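Local structure of CocE/NonD family hydrolase (Staphylococcus aureus subsp. aureus COL, 3III) at residues A[158-166]-A[183-191]. The protein is probably a serine hydrolase of the alpha/beta-hydrolase fold, related to cocaine esterase and X-Pro dipeptidyl-peptidases, that cleaves ester or amide bonds. Residues are numbered along the deposited sequence; the frame is centred on the assembly and turned at random.
Sequences WSNGNIGTN and PPHLKAMIP
The backbone oxygen of I163 takes two donors from the neighbouring strand: K187 N at 2.8 Å, and more weakly L186 CA, a CH···O contact at 3.4 Å. I163 N gives its hydrogen to H185 O (3.0 Å). Strand 186-191 then gains one residue at K187, whose backbone is not extended, as in a beta bulge, and the parallel ladder resumes with T165 N bonded to A188 O and T165 O accepting from I190 N at 2.9 Å.

At the N-terminal end, K187 NZ reaches N162 OD1 (3.1 Å), coming from above the amide plane, 42° out of it. The lysine CG, anti to the carbonyl carbon (chi1 -58°), lies against CB of N162, and bends at chi2 and chi4 bring NZ back over the amide. The ND2 of that amide is held by L320 O and E322, so both ends of the group are engaged. Next to it, G161 O is buried without a hydrogen-bond partner and meets the edge of the H185 imidazole, near the ring plane, with CD2 3.3 Å away. H185 ND1 is bonded to E151.

Further along, T165 CG2 packs on L186 CD1 (3.7 Å), the two side chains crossing at about a right angle, while OG1 lies beside M189 CB and bonds to Q175. On the other face, the N166 amide runs alongside I190, ND2 against CD1; Y303 and Q312 hold its oxygen and nitrogen.

These are the two strands of a beta-alpha-beta crossover through helix 170-179. The turn into that helix is where alpha/beta hydrolases usually carry the nucleophile elbow. Helices 140-154 and 170-179 cover the face bearing T165 and M189, helix 306-319 packs on A188 and I190, and strand 67-74 pairs with the far edge of 162-168.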
loop_
_atom_site.group_PDB
_atom_site.type_symbol
_atom_site.label_atom_id
_atom_site.label_comp_id
_atom_site.label_asym_id
_atom_site.label_seq_id
_atom_site.Cartn_x
_atom_site.Cartn_y
_atom_site.Cartn_z
ATOM N N TRP A 158 -30.163 9.260 -11.122
ATOM C CA TRP A 158 -29.181 10.316 -10.882
ATOM C C TRP A 158 -27.808 10.056 -11.511
ATOM O O TRP A 158 -26.860 10.808 -11.249
ATOM C CB TRP A 158 -29.021 10.581 -9.371
ATOM C CG TRP A 158 -29.129 9.292 -8.496
ATOM C CD1 TRP A 158 -30.197 8.889 -7.774
ATOM C CD2 TRP A 158 -28.142 8.263 -8.356
ATOM N NE1 TRP A 158 -29.931 7.690 -7.151
ATOM C CE2 TRP A 158 -28.679 7.280 -7.497
ATOM C CE3 TRP A 158 -26.854 8.082 -8.859
ATOM C CZ2 TRP A 158 -27.981 6.141 -7.141
ATOM C CZ3 TRP A 158 -26.152 6.955 -8.501
ATOM C CH2 TRP A 158 -26.715 6.000 -7.628
ATOM N N SER A 159 -27.684 9.009 -12.322
ATOM C CA SER A 159 -26.382 8.598 -12.820
ATOM C C SER A 159 -26.252 8.887 -14.300
ATOM O O SER A 159 -27.137 8.556 -15.092
ATOM C CB SER A 159 -26.160 7.114 -12.551
ATOM O OG SER A 159 -24.991 6.671 -13.225
ATOM N N ASN A 160 -25.129 9.476 -14.666
ATOM C CA ASN A 160 -24.803 9.699 -16.070
ATOM C C ASN A 160 -24.212 8.472 -16.743
ATOM O O ASN A 160 -23.766 8.563 -17.886
ATOM C CB ASN A 160 -23.900 10.934 -16.286
ATOM C CG ASN A 160 -22.391 10.667 -15.949
ATOM O OD1 ASN A 160 -22.028 9.611 -15.446
ATOM N ND2 ASN A 160 -21.542 11.636 -16.224
ATOM N N GLY A 161 -24.155 7.353 -16.012
ATOM C CA GLY A 161 -23.658 6.096 -16.581
ATOM C C GLY A 161 -22.172 5.808 -16.332
ATOM O O GLY A 161 -21.727 4.696 -16.588
ATOM N N ASN A 162 -21.411 6.798 -15.871
ATOM C CA ASN A 162 -19.982 6.692 -15.667
ATOM C C ASN A 162 -19.672 6.619 -14.161
ATOM O O ASN A 162 -19.869 7.604 -13.394
ATOM C CB ASN A 162 -19.220 7.899 -16.267
ATOM C CG ASN A 162 -19.437 8.048 -17.751
ATOM O OD1 ASN A 162 -19.864 7.104 -18.404
ATOM N ND2 ASN A 162 -19.160 9.244 -18.297
ATOM N N ILE A 163 -19.153 5.460 -13.760
ATOM C CA ILE A 163 -18.738 5.236 -12.395
ATOM C C ILE A 163 -17.204 5.219 -12.322
ATOM O O ILE A 163 -16.515 4.594 -13.143
ATOM C CB ILE A 163 -19.257 3.912 -11.856
ATOM C CG1 ILE A 163 -20.766 3.655 -12.145
ATOM C CG2 ILE A 163 -18.758 3.697 -10.406
ATOM C CD1 ILE A 163 -21.750 4.708 -12.016
ATOM N N GLY A 164 -16.688 5.930 -11.353
ATOM C CA GLY A 164 -15.284 5.919 -11.019
ATOM C C GLY A 164 -15.141 5.529 -9.538
ATOM O O GLY A 164 -15.818 6.080 -8.625
ATOM N N THR A 165 -14.217 4.632 -9.260
ATOM C CA THR A 165 -13.946 4.234 -7.884
ATOM C C THR A 165 -12.762 4.957 -7.302
ATOM O O THR A 165 -11.858 5.402 -8.035
ATOM C CB THR A 165 -13.752 2.726 -7.784
ATOM O OG1 THR A 165 -12.720 2.324 -8.677
ATOM C CG2 THR A 165 -15.070 1.950 -8.104
ATOM N N ASN A 166 -12.765 5.119 -5.971
ATOM C CA ASN A 166 -11.782 5.983 -5.332
ATOM C C ASN A 166 -11.707 5.671 -3.864
ATOM O O ASN A 166 -12.746 5.480 -3.229
ATOM C CB ASN A 166 -12.257 7.432 -5.501
ATOM C CG ASN A 166 -11.251 8.478 -5.087
ATOM O OD1 ASN A 166 -10.209 8.208 -4.485
ATOM N ND2 ASN A 166 -11.588 9.754 -5.398
ATOM N N PRO A 183 -15.903 -4.168 -15.103
ATOM C CA PRO A 183 -17.303 -3.785 -15.127
ATOM C C PRO A 183 -17.504 -2.781 -16.276
ATOM O O PRO A 183 -16.699 -1.830 -16.389
ATOM C CB PRO A 183 -17.517 -3.115 -13.728
ATOM C CG PRO A 183 -16.378 -3.544 -12.892
ATOM C CD PRO A 183 -15.243 -3.733 -13.861
ATOM N N PRO A 184 -18.541 -2.980 -17.144
ATOM C CA PRO A 184 -18.689 -2.122 -18.318
ATOM C C PRO A 184 -18.832 -0.604 -18.008
ATOM O O PRO A 184 -18.322 0.213 -18.769
ATOM C CB PRO A 184 -19.953 -2.660 -18.995
ATOM C CG PRO A 184 -19.976 -4.088 -18.605
ATOM C CD PRO A 184 -19.398 -4.161 -17.241
ATOM N N HIS A 185 -19.424 -0.256 -16.872
ATOM C CA HIS A 185 -19.586 1.165 -16.499
ATOM C C HIS A 185 -18.562 1.710 -15.534
ATOM O O HIS A 185 -18.697 2.848 -15.093
ATOM C CB HIS A 185 -21.027 1.394 -16.001
ATOM C CG HIS A 185 -22.039 1.085 -17.056
ATOM N ND1 HIS A 185 -22.518 -0.188 -17.275
ATOM C CD2 HIS A 185 -22.592 1.869 -18.016
ATOM C CE1 HIS A 185 -23.379 -0.156 -18.281
ATOM N NE2 HIS A 185 -23.438 1.079 -18.753
ATOM N N LEU A 186 -17.532 0.922 -15.194
ATOM C CA LEU A 186 -16.391 1.435 -14.456
ATOM C C LEU A 186 -15.520 2.143 -15.505
ATOM O O LEU A 186 -14.873 1.488 -16.348
ATOM C CB LEU A 186 -15.589 0.309 -13.771
ATOM C CG LEU A 186 -14.355 0.783 -12.979
ATOM C CD1 LEU A 186 -14.775 1.684 -11.803
ATOM C CD2 LEU A 186 -13.447 -0.413 -12.569
ATOM N N LYS A 187 -15.519 3.470 -15.473
ATOM C CA LYS A 187 -14.849 4.295 -16.478
ATOM C C LYS A 187 -13.508 4.878 -16.004
ATOM O O LYS A 187 -12.767 5.420 -16.822
ATOM C CB LYS A 187 -15.748 5.465 -16.920
ATOM C CG LYS A 187 -17.105 5.036 -17.506
ATOM C CD LYS A 187 -16.947 4.144 -18.726
ATOM C CE LYS A 187 -18.304 3.764 -19.379
ATOM N NZ LYS A 187 -18.721 4.906 -20.269
ATOM N N ALA A 188 -13.193 4.759 -14.708
ATOM C CA ALA A 188 -11.945 5.306 -14.134
ATOM C C ALA A 188 -11.764 4.758 -12.716
ATOM O O ALA A 188 -12.765 4.432 -12.047
ATOM C CB ALA A 188 -12.002 6.847 -14.110
HETATM N N MSE A 189 -10.524 4.704 -12.235
HETATM C CA MSE A 189 -10.248 4.195 -10.899
HETATM C C MSE A 189 -9.072 4.918 -10.280
HETATM O O MSE A 189 -8.092 5.268 -10.983
HETATM C CB MSE A 189 -9.948 2.685 -10.938
HETATM C CG MSE A 189 -8.795 2.352 -11.832
HETATM SE SE MSE A 189 -8.560 0.396 -12.127
HETATM C CE MSE A 189 -8.173 -0.080 -10.185
ATOM N N ILE A 190 -9.169 5.136 -8.966
ATOM C CA ILE A 190 -8.137 5.804 -8.181
ATOM C C ILE A 190 -7.830 4.906 -6.949
ATOM O O ILE A 190 -8.355 5.139 -5.832
ATOM C CB ILE A 190 -8.556 7.206 -7.742
ATOM C CG1 ILE A 190 -9.022 8.055 -8.942
ATOM C CG2 ILE A 190 -7.393 7.934 -7.015
ATOM C CD1 ILE A 190 -9.544 9.426 -8.521
ATOM N N PRO A 191 -7.043 3.829 -7.168
ATOM C CA PRO A 191 -6.610 3.024 -6.031
ATOM C C PRO A 191 -5.491 3.780 -5.313
ATOM O O PRO A 191 -4.320 3.770 -5.745
ATOM C CB PRO A 191 -6.095 1.751 -6.686
ATOM C CG PRO A 191 -5.672 2.196 -8.071
ATOM C CD PRO A 191 -6.690 3.188 -8.463
#